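Local coordinates for extracellular solute-binding protein, family 1 (Bifidobacterium longum subsp. infantis, PDB 6FTH), which probably captures human milk oligosaccharides outside the cell and passes them to an ABC transporter for uptake, at residues T151-F156 with F208-P213; I314-A319 with T327-S332. All coordinates share one frame; numbering follows the deposited sequence.

Interaction 1 (T151-F156 with F208-P213); sequences TGQHMF and FTYYSP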
loop_
_atom_site.group_PDB
_atom_site.type_symbol
_atom_site.label_atom_id
_atom_site.label_comp_id
_atom_site.label_asym_id
_atom_site.label_seq_id
_atom_site.Cartn_x
_atom_site.Cartn_y
_atom_site.Cartn_z
ATOM N N THR A 151 8.843 0.891 -1.654
ATOM C CA THR A 151 7.825 0.799 -0.622
ATOM C C THR A 151 7.075 2.122 -0.425
ATOM O O THR A 151 7.565 3.213 -0.731
ATOM C CB THR A 151 8.382 0.264 0.696
ATOM O OG1 THR A 151 7.306 0.206 1.634
ATOM C CG2 THR A 151 9.505 1.128 1.229
ATOM N N GLY A 152 5.870 2.005 0.107
ATOM C CA GLY A 152 5.122 3.159 0.565
ATOM C C GLY A 152 5.453 3.617 1.963
ATOM O O GLY A 152 4.946 4.654 2.422
ATOM N N GLN A 153 6.307 2.869 2.666
ATOM C CA GLN A 153 6.582 3.076 4.076
ATOM C C GLN A 153 7.934 3.768 4.248
ATOM O O GLN A 153 8.926 3.347 3.643
ATOM C CB GLN A 153 6.645 1.715 4.770
ATOM C CG GLN A 153 5.519 0.785 4.421
ATOM C CD GLN A 153 4.167 1.376 4.711
ATOM O OE1 GLN A 153 3.972 2.045 5.727
ATOM N NE2 GLN A 153 3.214 1.111 3.830
ATOM N N HIS A 154 7.978 4.824 5.075
ATOM C CA HIS A 154 9.209 5.569 5.321
ATOM C C HIS A 154 9.222 6.118 6.737
ATOM O O HIS A 154 8.175 6.298 7.357
ATOM C CB HIS A 154 9.378 6.751 4.345
ATOM C CG HIS A 154 9.062 6.363 2.960
ATOM N ND1 HIS A 154 7.771 6.315 2.488
ATOM C CD2 HIS A 154 9.844 5.860 1.974
ATOM C CE1 HIS A 154 7.772 5.841 1.257
ATOM N NE2 HIS A 154 9.013 5.544 0.928
ATOM N N MET A 155 10.428 6.403 7.238
ATOM C CA MET A 155 10.633 7.021 8.540
ATOM C C MET A 155 11.284 8.374 8.297
ATOM O O MET A 155 12.371 8.445 7.720
ATOM C CB MET A 155 11.543 6.140 9.397
ATOM C CG MET A 155 11.775 6.656 10.795
ATOM S SD MET A 155 12.820 5.497 11.702
ATOM C CE MET A 155 12.807 6.206 13.356
ATOM N N PHE A 156 10.624 9.441 8.738
ATOM C CA PHE A 156 11.111 10.803 8.552
ATOM C C PHE A 156 11.644 11.379 9.857
ATOM O O PHE A 156 11.141 11.081 10.946
ATOM C CB PHE A 156 9.987 11.699 8.028
ATOM C CG PHE A 156 9.422 11.244 6.713
ATOM C CD1 PHE A 156 10.241 11.103 5.613
ATOM C CD2 PHE A 156 8.076 10.937 6.583
ATOM C CE1 PHE A 156 9.721 10.678 4.382
ATOM C CE2 PHE A 156 7.557 10.511 5.365
ATOM C CZ PHE A 156 8.390 10.362 4.269
ATOM N N PHE A 208 -1.847 -4.465 10.713
ATOM C CA PHE A 208 -0.781 -3.463 10.757
ATOM C C PHE A 208 -0.903 -2.568 9.531
ATOM O O PHE A 208 -0.819 -3.046 8.394
ATOM C CB PHE A 208 0.585 -4.137 10.881
ATOM C CG PHE A 208 0.701 -4.933 12.129
ATOM C CD1 PHE A 208 0.832 -4.308 13.362
ATOM C CD2 PHE A 208 0.581 -6.315 12.099
ATOM C CE1 PHE A 208 0.898 -5.029 14.517
ATOM C CE2 PHE A 208 0.625 -7.049 13.270
ATOM C CZ PHE A 208 0.779 -6.418 14.487
ATOM N N THR A 209 -1.160 -1.278 9.770
ATOM C CA THR A 209 -1.576 -0.341 8.735
ATOM C C THR A 209 -0.371 0.260 8.024
ATOM O O THR A 209 0.778 0.105 8.443
ATOM C CB THR A 209 -2.404 0.795 9.355
ATOM O OG1 THR A 209 -1.551 1.628 10.143
ATOM C CG2 THR A 209 -3.534 0.235 10.258
ATOM N N TYR A 210 -0.644 0.996 6.950
ATOM C CA TYR A 210 0.368 1.900 6.435
ATOM C C TYR A 210 0.898 2.748 7.584
ATOM O O TYR A 210 0.150 3.170 8.473
ATOM C CB TYR A 210 -0.229 2.824 5.381
ATOM C CG TYR A 210 -0.213 2.278 3.980
ATOM C CD1 TYR A 210 -0.863 1.086 3.663
ATOM C CD2 TYR A 210 0.459 2.959 2.964
ATOM C CE1 TYR A 210 -0.850 0.595 2.368
ATOM C CE2 TYR A 210 0.486 2.470 1.662
ATOM C CZ TYR A 210 -0.172 1.284 1.376
ATOM O OH TYR A 210 -0.146 0.801 0.084
ATOM N N TYR A 211 2.197 2.967 7.590
ATOM C CA TYR A 211 2.852 3.854 8.548
ATOM C C TYR A 211 2.707 3.357 9.983
ATOM O O TYR A 211 2.820 4.120 10.937
ATOM C CB TYR A 211 2.393 5.318 8.395
ATOM C CG TYR A 211 2.031 5.690 6.953
ATOM C CD1 TYR A 211 2.876 5.395 5.894
ATOM C CD2 TYR A 211 0.795 6.283 6.650
ATOM C CE1 TYR A 211 2.513 5.669 4.587
ATOM C CE2 TYR A 211 0.438 6.572 5.354
ATOM C CZ TYR A 211 1.293 6.259 4.322
ATOM O OH TYR A 211 0.958 6.517 3.014
ATOM N N SER A 212 2.529 2.049 10.140
ATOM C CA SER A 212 2.370 1.455 11.453
ATOM C C SER A 212 3.607 1.704 12.317
ATOM O O SER A 212 4.735 1.608 11.818
ATOM C CB SER A 212 2.227 -0.055 11.288
ATOM O OG SER A 212 2.205 -0.696 12.550
ATOM N N PRO A 213 3.441 1.940 13.629
ATOM C CA PRO A 213 4.605 1.945 14.528
ATOM C C PRO A 213 5.400 0.654 14.432
ATOM O O PRO A 213 6.597 0.644 14.744
ATOM C CB PRO A 213 3.997 2.116 15.936
ATOM C CG PRO A 213 2.515 1.767 15.787
ATOM C CD PRO A 213 2.171 2.134 14.349
#
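The type II beta turn Thr209-Ser212 is gripped at its central peptide by the side-chain amide of Gln153, in the run of chain leading to strand 154-158. Gln153 OE1 takes the N-H of Tyr211 at 2.7 Å, with an N-H...O angle of 166° and the donor lying in the carbonyl plane. The other end of the same peptide is occupied too: Tyr210 O accepts from Thr209 OG1 above its carbonyl plane, and this adds to the weak closing bond from Ser212 N to Thr209 O (3.1 Å). Gln153 reaches the turn by bending at its second torsion (chi2 -57°), which folds the amide over toward the tyrosines. Its NE2 then stands over one face of the Tyr210 ring, 3.4 Å from CD2 and offset toward the rim, with amide and ring planes 71° apart. The neighbouring ring of Tyr211 has the CB of Tyr210 over the centre of one face, while Gly152 O meets it at the edge, 3.4 Å from Tyr211 CE1. Leading into this grip is an ST turn, in which Gln153 N donates to Thr151 OG1 (3.0 Å). With an alanine in place of this glutamine, Tyr211 N would probably lose its acceptor and the Tyr210 ring face its amide neighbour, leaving the turn freer to shift. Asn227 OD1 receives Gln153 NE2 and also Gly152 N, tying a further loop to the pair. After the ST turn, strand 154-158 lies between strands 292-297 and 311-313 in a mixed sheet, with Phe296 of strand 292-297 touching Tyr211 and helix 423-432 packing against His154.

Interaction 2 (I314-A319 with T327-S332); sequences IPVPSA and TVWDGS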
loop_
_atom_site.group_PDB
_atom_site.type_symbol
_atom_site.label_atom_id
_atom_site.label_comp_id
_atom_site.label_asym_id
_atom_site.label_seq_id
_atom_site.Cartn_x
_atom_site.Cartn_y
_atom_site.Cartn_z
ATOM N N ILE A 314 15.069 8.689 6.730
ATOM C CA ILE A 314 16.280 8.036 7.222
ATOM C C ILE A 314 16.175 6.521 7.226
ATOM O O ILE A 314 15.095 5.958 7.467
ATOM C CB ILE A 314 16.666 8.492 8.637
ATOM C CG1 ILE A 314 15.524 8.252 9.618
ATOM C CG2 ILE A 314 17.124 9.942 8.599
ATOM C CD1 ILE A 314 15.935 8.410 11.078
ATOM N N PRO A 315 17.291 5.831 7.032
ATOM C CA PRO A 315 17.303 4.393 7.308
ATOM C C PRO A 315 16.848 4.149 8.743
ATOM O O PRO A 315 17.089 4.964 9.644
ATOM C CB PRO A 315 18.773 4.023 7.129
ATOM C CG PRO A 315 19.338 5.126 6.206
ATOM C CD PRO A 315 18.622 6.336 6.630
ATOM N N VAL A 316 16.202 3.015 8.980
ATOM C CA VAL A 316 15.686 2.790 10.334
ATOM C C VAL A 316 16.848 2.511 11.282
ATOM O O VAL A 316 17.783 1.791 10.913
ATOM C CB VAL A 316 14.668 1.645 10.350
ATOM C CG1 VAL A 316 15.334 0.250 10.185
ATOM C CG2 VAL A 316 13.809 1.692 11.636
ATOM N N PRO A 317 16.854 3.061 12.494
ATOM C CA PRO A 317 17.898 2.694 13.461
ATOM C C PRO A 317 17.845 1.217 13.835
ATOM O O PRO A 317 16.766 0.617 13.933
ATOM C CB PRO A 317 17.590 3.594 14.667
ATOM C CG PRO A 317 16.925 4.808 14.042
ATOM C CD PRO A 317 16.026 4.187 12.977
ATOM N N SER A 318 19.037 0.633 14.067
ATOM C CA SER A 318 19.165 -0.776 14.415
ATOM C C SER A 318 18.783 -1.020 15.871
ATOM O O SER A 318 19.139 -0.247 16.760
ATOM C CB SER A 318 20.611 -1.241 14.209
ATOM O OG SER A 318 21.070 -1.042 12.890
ATOM N N ALA A 319 18.101 -2.131 16.114
ATOM C CA ALA A 319 17.811 -2.563 17.467
ATOM C C ALA A 319 19.070 -3.167 18.089
ATOM O O ALA A 319 19.961 -3.638 17.380
ATOM C CB ALA A 319 16.723 -3.622 17.425
ATOM N N THR A 327 20.095 -5.178 9.515
ATOM C CA THR A 327 18.941 -4.301 9.652
ATOM C C THR A 327 18.320 -4.118 8.275
ATOM O O THR A 327 19.025 -3.905 7.286
ATOM C CB THR A 327 19.407 -2.951 10.201
ATOM O OG1 THR A 327 20.140 -3.132 11.424
ATOM C CG2 THR A 327 18.214 -2.049 10.524
ATOM N N VAL A 328 16.999 -4.200 8.209
ATOM C CA VAL A 328 16.286 -4.221 6.935
ATOM C C VAL A 328 15.342 -3.030 6.888
ATOM O O VAL A 328 15.307 -2.225 7.816
ATOM C CB VAL A 328 15.551 -5.555 6.707
ATOM C CG1 VAL A 328 16.593 -6.685 6.639
ATOM C CG2 VAL A 328 14.481 -5.836 7.809
ATOM N N TRP A 329 14.591 -2.901 5.794
ATOM C CA TRP A 329 13.485 -1.965 5.721
ATOM C C TRP A 329 12.354 -2.660 4.965
ATOM O O TRP A 329 12.561 -3.679 4.305
ATOM C CB TRP A 329 13.887 -0.594 5.126
ATOM C CG TRP A 329 12.761 0.376 5.171
ATOM C CD1 TRP A 329 12.085 0.910 4.103
ATOM C CD2 TRP A 329 12.133 0.896 6.346
ATOM N NE1 TRP A 329 11.077 1.717 4.542
ATOM C CE2 TRP A 329 11.085 1.734 5.916
ATOM C CE3 TRP A 329 12.337 0.712 7.716
ATOM C CZ2 TRP A 329 10.254 2.385 6.806
ATOM C CZ3 TRP A 329 11.500 1.367 8.600
ATOM C CH2 TRP A 329 10.482 2.183 8.142
ATOM N N ASP A 330 11.150 -2.111 5.107
ATOM C CA ASP A 330 9.942 -2.680 4.516
ATOM C C ASP A 330 10.158 -3.013 3.047
ATOM O O ASP A 330 10.675 -2.201 2.282
ATOM C CB ASP A 330 8.809 -1.648 4.685
ATOM C CG ASP A 330 7.470 -2.150 4.217
ATOM O OD1 ASP A 330 7.209 -2.098 2.985
ATOM O OD2 ASP A 330 6.677 -2.579 5.108
ATOM N N GLY A 331 9.699 -4.199 2.655
ATOM C CA GLY A 331 9.954 -4.708 1.329
ATOM C C GLY A 331 8.819 -4.550 0.345
ATOM O O GLY A 331 8.840 -5.195 -0.711
ATOM N N SER A 332 7.818 -3.741 0.663
ATOM C CA SER A 332 6.677 -3.611 -0.212
ATOM C C SER A 332 7.037 -2.877 -1.504
ATOM O O SER A 332 8.107 -2.282 -1.671
ATOM C CB SER A 332 5.579 -2.781 0.458
ATOM O OG SER A 332 5.174 -3.261 1.728
#
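The indole of Trp329 meets Val316 obliquely, with Val316 CB 3.6 Å from Trp329 CZ3, while Asp330 CB lies over one ring face, offset toward the rim. The indole N-H is used by Gln153 O. These residues belong to two arms of one long loop that leaves strand 311-313 of a solute-binding-protein lobe and later leads into strand 336-337. The arms run in opposite senses, Val316 near Trp329 and Ser318 near Thr327, yet neither is a regular strand, and side chains rather than a backbone ladder join them. Val316 is the apolar wedge. Its CG1 sits between the backbone N and the carbonyl carbon (chi1 73°), a setting that carries this methyl into the other arm, 3.4 Å from Val328 O and 3.7 Å from Thr327 CG2; CG2 stays near the indole. At the far end of the pair Ser318 OG and Thr327 OG1 lie 2.7 Å apart, a close pairing of two buried hydroxyls, and Thr327 OG1 also bonds to Ser323 O. Helix 436-439 packs against the pair, Gln438 touching both Thr327 and Trp329 and its NE2 bonding to Val316 O. Past the indole, the second arm is pinned by an Asx turn: Asp330 OD1 receives Ser332 N at 2.9 Å from above the carboxylate plane, 44° out of it, and takes Ser332 OG at 2.7 Å on its syn lone pair.

How the interactions relate
Interactions 1 and 2 follow one another along the chain, yet their centres are only about 11 Å apart and they touch directly. Two polar links join them: Thr151 OG1 lies 2.7 Å from Asp330 OD1, and Gln153 O lies 2.8 Å from Trp329 NE1, both probable hydrogen bonds. Gln153 thus faces two ways, its amide serving the 208-213 turn and its backbone the indole, while its CG packs 3.5 Å from Asp330 CG. Asn227, already tied to interaction 1 through its side chain, donates its backbone N to Ser332 OG in interaction 2. In this family sugars probably bind in the cleft between the two lobes.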